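Local atomic coordinates of basic helix-loop-helix, putative, expressed (PDB entry 5LW0), a protein that binds ADP-ribose through its macrodomain and probably acts in DNA repair linked to ADP-ribosylation. Residues D61-I66 and S221-F226; D71-V76 and S101-T106. All coordinates share one frame; numbering follows the deposited sequence. Where two conformers were deposited one is given.

Interaction 1 (D61-I66 and S221-F226); sequences DAVADI and SLFENF
The ring of Phe223 reaches across from helix 208-230 and lies against Ala62, Val63 and Ile66 of helix 52-69. Ile66 CG2 meets the ring at CD2, 3.8 Å away. Val63 CG2 touches the far end of the ring, 3.9 Å from CZ. Ala62 CB lies 3.9 Å from Phe223 CE2, the ring atom between CD2 and CZ. The three contacts thus fall on neighbouring ring atoms. Ile66 also grips the root of the side chain. Its CG1, anti to the backbone N (chi1 -163°), sits 3.8 Å from Phe223 CB. Its CD1 goes further and comes 4.0 Å from Glu224 OE2, which makes a weak hydrogen bond to the Tyr70 hydroxyl.

The two helix segments run in roughly the same direction, with 33° between them. The axes of these segments come no closer than 10.6 Å, so the large Phe223 side chain bridges much of the gap. Phe40 of strand 37-40 adds an edge-to-face ring contact, and Leu75 packs on both Phe223 and Ile66. An alanine in place of Phe223 would probably open a gap between the helices and leave Val63 CG2 and Ile66 CG2 without their ring partner. No hydrogen bond links the two segments. The pairing therefore rests on apolar packing and shape, with the carboxylate of Glu224 at its margin.

Interaction 2 (D71-V76 and S101-T106); sequences DNIRLV and SSRFFT
Asp71 and Arg103 bring opposite charges near each other. Asp71 OD1 lies over one face of the guanidinium, 4.2 Å from NH1, beyond a salt bridge. At Ile73 the partner is firmer. Arg103 NH2 donates to Ile73 O at 3.0 Å, with a bent N-H...O angle of 140°. NH2 also bonds Tyr70 O, and NH1 bonds Leu67 O, so three backbone carbonyls hold the guanidinium.

Arg74 begins the strand. Its CD packs 3.9 Å from Phe105 CE2, and its guanidinium stands perpendicular to that ring. Arg74 NE bonds Thr37 OG1, while a water bonded to Ser102 O reaches NH1 weakly.

Leu75 carries the parallel ladder: its N donates to Arg103 O at 2.8 Å, and its O accepts from Phe105 N at 3.2 Å. Val76 CG2 makes a CH-pi contact over the face of Phe105, 4.1 Å from the ring centroid. Phe105 CG sits between backbone N and carbonyl carbon (chi1 53°), its ring beside Val76.

This is the parallel strand pair of a beta-alpha-beta unit with helix 85-96. Strand 104-108 edges the sheet; strand 37-40 flanks 74-79 on its other side. Leu75 and Phe104 pack on helix 52-69, Leu75 also on helix 208-230 and Phe104 on helix 85-96.

Interactions 1 and 2 have centres 11 Å apart and meet directly in one apolar core. Ile66 CG2 lies 3.5 Å from Leu75 CD1, and Val63 CG1 lies 3.7 Å from Phe104 CG. From the other helix, Phe226 CE2 comes 3.8 Å from Ile73 CB. The helix pair of interaction 1 thus packs on the strand pair of interaction 2, as expected of the macrodomain's layered alpha/beta fold. Helix 52-69 is followed in the chain by strand 74-79. Neither contact lies at the bound ADP-ribose: the side chain of Phe223 is about 13 Å from it and that of Val76 about 10 Å.

Interaction 1 (D61-I66 and S221-F226)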
loop_
_atom_site.group_PDB
_atom_site.type_symbol
_atom_site.label_atom_id
_atom_site.label_comp_id
_atom_site.label_asym_id
_atom_site.label_seq_id
_atom_site.Cartn_x
_atom_site.Cartn_y
_atom_site.Cartn_z
ATOM N N ASP A 61 -5.490 11.134 7.349
ATOM C CA ASP A 61 -5.328 11.034 8.807
ATOM C C ASP A 61 -4.280 10.039 9.235
ATOM O O ASP A 61 -3.512 10.309 10.143
ATOM C CB ASP A 61 -6.654 10.732 9.464
ATOM C CG ASP A 61 -7.604 11.970 9.471
ATOM O OD1 ASP A 61 -7.146 13.144 9.251
ATOM O OD2 ASP A 61 -8.804 11.783 9.635
ATOM N N ALA A 62 -4.224 8.873 8.579
ATOM C CA ALA A 62 -3.221 7.837 8.933
ATOM C C ALA A 62 -1.795 8.318 8.597
ATOM O O ALA A 62 -0.846 8.070 9.332
ATOM C CB ALA A 62 -3.498 6.529 8.179
ATOM N N VAL A 63 -1.679 8.998 7.476
ATOM C CA VAL A 63 -0.376 9.562 7.053
ATOM C C VAL A 63 0.071 10.647 8.037
ATOM O O VAL A 63 1.205 10.641 8.509
ATOM C CB VAL A 63 -0.475 10.124 5.620
ATOM C CG1 VAL A 63 0.695 11.020 5.328
ATOM C CG2 VAL A 63 -0.572 8.967 4.621
ATOM N N ALA A 64 -0.836 11.549 8.372
ATOM C CA ALA A 64 -0.493 12.618 9.326
ATOM C C ALA A 64 -0.042 12.003 10.653
ATOM O O ALA A 64 0.996 12.421 11.217
ATOM C CB ALA A 64 -1.673 13.517 9.547
ATOM N N ASP A 65 -0.781 10.993 11.127
ATOM C CA ASP A 65 -0.459 10.335 12.401
ATOM C C ASP A 65 0.937 9.691 12.380
ATOM O O ASP A 65 1.703 9.884 13.314
ATOM C CB ASP A 65 -1.516 9.320 12.778
ATOM C CG ASP A 65 -2.866 9.977 13.258
ATOM O OD1 ASP A 65 -2.893 11.201 13.479
ATOM O OD2 ASP A 65 -3.891 9.242 13.359
ATOM N N ILE A 66 1.308 8.925 11.321
ATOM C CA ILE A 66 2.588 8.301 11.294
ATOM C C ILE A 66 3.754 9.349 11.143
ATOM O O ILE A 66 4.835 9.155 11.721
ATOM C CB ILE A 66 2.673 7.133 10.244
ATOM C CG1 ILE A 66 3.883 6.248 10.532
ATOM C CG2 ILE A 66 2.806 7.648 8.845
ATOM C CD1 ILE A 66 3.622 5.278 11.646
ATOM N N SER A 221 -1.097 -0.408 10.339
ATOM C CA SER A 221 -0.351 -1.623 10.351
ATOM C C SER A 221 0.743 -1.595 9.241
ATOM O O SER A 221 1.916 -1.986 9.458
ATOM C CB SER A 221 -1.288 -2.839 10.145
ATOM O OG SER A 221 -0.523 -4.033 10.091
ATOM N N LEU A 222 0.337 -1.183 8.058
ATOM C CA LEU A 222 1.223 -0.976 6.929
ATOM C C LEU A 222 2.391 -0.058 7.303
ATOM O O LEU A 222 3.556 -0.418 7.105
ATOM C CB LEU A 222 0.483 -0.404 5.769
ATOM C CG LEU A 222 1.288 0.094 4.590
ATOM C CD1 LEU A 222 2.177 -1.009 4.003
ATOM C CD2 LEU A 222 0.382 0.723 3.569
ATOM N N PHE A 223 2.073 1.102 7.832
ATOM C CA PHE A 223 3.084 2.093 8.108
ATOM C C PHE A 223 3.983 1.662 9.211
ATOM O O PHE A 223 5.199 1.878 9.149
ATOM C CB PHE A 223 2.473 3.441 8.396
ATOM C CG PHE A 223 1.685 4.059 7.226
ATOM C CD1 PHE A 223 1.942 3.775 5.906
ATOM C CD2 PHE A 223 0.625 4.908 7.504
ATOM C CE1 PHE A 223 1.240 4.359 4.909
ATOM C CE2 PHE A 223 -0.091 5.476 6.494
ATOM C CZ PHE A 223 0.175 5.176 5.213
ATOM N N GLU A 224 3.441 0.969 10.199
ATOM C CA GLU A 224 4.273 0.424 11.306
ATOM C C GLU A 224 5.210 -0.690 10.823
ATOM O O GLU A 224 6.399 -0.750 11.228
ATOM C CB GLU A 224 3.416 -0.061 12.470
ATOM C CG GLU A 224 2.814 1.038 13.293
ATOM C CD GLU A 224 3.805 1.655 14.281
ATOM O OE1 GLU A 224 4.801 0.998 14.649
ATOM O OE2 GLU A 224 3.513 2.757 14.715
ATOM N N ASN A 225 4.725 -1.564 9.958
ATOM C CA ASN A 225 5.612 -2.558 9.325
ATOM C C ASN A 225 6.698 -1.913 8.517
ATOM O O ASN A 225 7.807 -2.377 8.509
ATOM C CB ASN A 225 4.779 -3.531 8.490
ATOM C CG ASN A 225 4.408 -4.763 9.266
ATOM O OD1 ASN A 225 5.290 -5.433 9.839
ATOM N ND2 ASN A 225 3.163 -5.212 9.105
ATOM N N PHE A 226 6.374 -0.843 7.814
ATOM C CA PHE A 226 7.364 -0.161 7.004
ATOM C C PHE A 226 8.443 0.467 7.904
ATOM O O PHE A 226 9.586 0.298 7.685
ATOM C CB PHE A 226 6.663 0.883 6.138
ATOM C CG PHE A 226 7.592 1.857 5.470
ATOM C CD1 PHE A 226 8.603 1.456 4.642
ATOM C CD2 PHE A 226 7.445 3.192 5.749
ATOM C CE1 PHE A 226 9.447 2.443 4.037
ATOM C CE2 PHE A 226 8.211 4.143 5.108
ATOM C CZ PHE A 226 9.259 3.758 4.348
#

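Interaction 2 (D71-V76 and S101-T106)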
loop_
_atom_site.group_PDB
_atom_site.type_symbol
_atom_site.label_atom_id
_atom_site.label_comp_id
_atom_site.label_asym_id
_atom_site.label_seq_id
_atom_site.Cartn_x
_atom_site.Cartn_y
_atom_site.Cartn_z
ATOM N N ASP A 71 10.461 10.255 12.001
ATOM C CA ASP A 71 11.236 11.014 11.144
ATOM C C ASP A 71 11.797 10.128 10.057
ATOM O O ASP A 71 11.926 8.822 10.196
ATOM C CB ASP A 71 12.472 11.657 11.896
ATOM C CG ASP A 71 12.298 13.066 12.148
ATOM O OD1 ASP A 71 11.327 13.652 11.614
ATOM O OD2 ASP A 71 13.136 13.633 12.877
ATOM N N ASN A 72 12.206 10.819 9.028
ATOM C CA ASN A 72 13.110 10.289 8.036
ATOM C C ASN A 72 12.464 9.188 7.226
ATOM O O ASN A 72 13.127 8.291 6.786
ATOM C CB ASN A 72 14.398 9.769 8.702
ATOM C CG ASN A 72 15.115 10.844 9.550
ATOM O OD1 ASN A 72 15.558 10.579 10.684
ATOM N ND2 ASN A 72 15.179 12.064 9.029
ATOM N N ILE A 73 11.144 9.215 7.133
ATOM C CA ILE A 73 10.436 8.288 6.193
ATOM C C ILE A 73 9.703 9.120 5.200
ATOM O O ILE A 73 9.356 10.260 5.456
ATOM C CB ILE A 73 9.454 7.323 6.883
ATOM C CG1 ILE A 73 8.390 8.086 7.715
ATOM C CG2 ILE A 73 10.208 6.310 7.710
ATOM C CD1 ILE A 73 7.190 7.227 8.129
ATOM N N ARG A 74 9.450 8.524 4.042
ATOM C CA ARG A 74 8.690 9.179 3.014
ATOM C C ARG A 74 7.624 8.216 2.518
ATOM O O ARG A 74 7.883 7.030 2.349
ATOM C CB ARG A 74 9.626 9.599 1.856
ATOM C CG ARG A 74 8.959 10.394 0.781
ATOM C CD ARG A 74 10.023 10.940 -0.226
ATOM N NE ARG A 74 10.692 9.861 -0.956
ATOM C CZ ARG A 74 11.427 10.042 -2.041
ATOM N NH1 ARG A 74 11.519 11.290 -2.557
ATOM N NH2 ARG A 74 11.963 8.975 -2.675
ATOM N N LEU A 75 6.418 8.746 2.308
ATOM C CA LEU A 75 5.256 7.941 1.932
ATOM C C LEU A 75 4.697 8.451 0.621
ATOM O O LEU A 75 4.479 9.626 0.470
ATOM C CB LEU A 75 4.177 8.058 3.014
ATOM C CG LEU A 75 4.644 7.666 4.431
ATOM C CD1 LEU A 75 3.549 7.989 5.464
ATOM C CD2 LEU A 75 4.973 6.221 4.490
ATOM N N VAL A 76 4.438 7.553 -0.304
ATOM C CA VAL A 76 3.993 7.954 -1.653
ATOM C C VAL A 76 2.733 7.104 -2.028
ATOM O O VAL A 76 2.808 5.903 -2.102
ATOM C CB VAL A 76 5.072 7.747 -2.733
ATOM C CG1 VAL A 76 4.554 8.222 -4.074
ATOM C CG2 VAL A 76 6.340 8.449 -2.376
ATOM N N SER A 101 4.813 18.131 2.472
ATOM C CA SER A 101 4.831 17.617 1.117
ATOM C C SER A 101 6.194 17.087 0.642
ATOM O O SER A 101 6.275 16.502 -0.425
ATOM C CB SER A 101 4.380 18.740 0.186
ATOM O OG SER A 101 5.206 19.882 0.471
ATOM N N SER A 102 7.245 17.197 1.448
ATOM C CA SER A 102 8.439 16.410 1.193
ATOM C C SER A 102 8.368 15.009 1.733
ATOM O O SER A 102 9.149 14.177 1.329
ATOM C CB SER A 102 9.691 17.107 1.735
ATOM O OG SER A 102 9.751 17.049 3.159
ATOM N N ARG A 103 7.459 14.772 2.686
ATOM C CA ARG A 103 7.401 13.494 3.377
ATOM C C ARG A 103 6.222 12.644 2.886
ATOM O O ARG A 103 6.237 11.463 3.092
ATOM C CB ARG A 103 7.298 13.732 4.873
ATOM C CG ARG A 103 8.430 14.613 5.376
ATOM C CD ARG A 103 8.550 14.598 6.857
ATOM N NE ARG A 103 8.969 13.298 7.140
ATOM C CZ ARG A 103 8.646 12.633 8.186
ATOM N NH1 ARG A 103 7.933 13.214 9.211
ATOM N NH2 ARG A 103 9.060 11.411 8.240
ATOM N N PHE A 104 5.186 13.284 2.329
ATOM C CA PHE A 104 4.082 12.553 1.664
ATOM C C PHE A 104 3.717 13.264 0.384
ATOM O O PHE A 104 3.556 14.520 0.355
ATOM C CB PHE A 104 2.814 12.535 2.551
ATOM C CG PHE A 104 1.601 12.016 1.845
ATOM C CD1 PHE A 104 1.520 10.669 1.552
ATOM C CD2 PHE A 104 0.666 12.896 1.310
ATOM C CE1 PHE A 104 0.458 10.178 0.807
ATOM C CE2 PHE A 104 -0.389 12.423 0.539
ATOM C CZ PHE A 104 -0.477 11.052 0.284
ATOM N N PHE A 105 3.523 12.499 -0.675
ATOM C CA PHE A 105 2.952 13.003 -1.875
ATOM C C PHE A 105 2.257 11.923 -2.656
ATOM O O PHE A 105 2.422 10.752 -2.349
ATOM C CB PHE A 105 3.941 13.795 -2.727
ATOM C CG PHE A 105 5.189 13.094 -3.045
ATOM C CD1 PHE A 105 5.281 12.230 -4.139
ATOM C CD2 PHE A 105 6.313 13.311 -2.277
ATOM C CE1 PHE A 105 6.488 11.636 -4.482
ATOM C CE2 PHE A 105 7.512 12.691 -2.582
ATOM C CZ PHE A 105 7.594 11.833 -3.693
ATOM N N THR A 106 1.471 12.322 -3.659
ATOM C CA THR A 106 0.814 11.338 -4.564
ATOM C C THR A 106 1.640 11.233 -5.831
ATOM O O THR A 106 2.389 12.175 -6.190
ATOM C CB THR A 106 -0.600 11.753 -4.924
ATOM O OG1 THR A 106 -0.596 12.966 -5.709
ATOM C CG2 THR A 106 -1.492 11.918 -3.696
HETATM O O HOH W 1 10.796 14.116 -0.848
#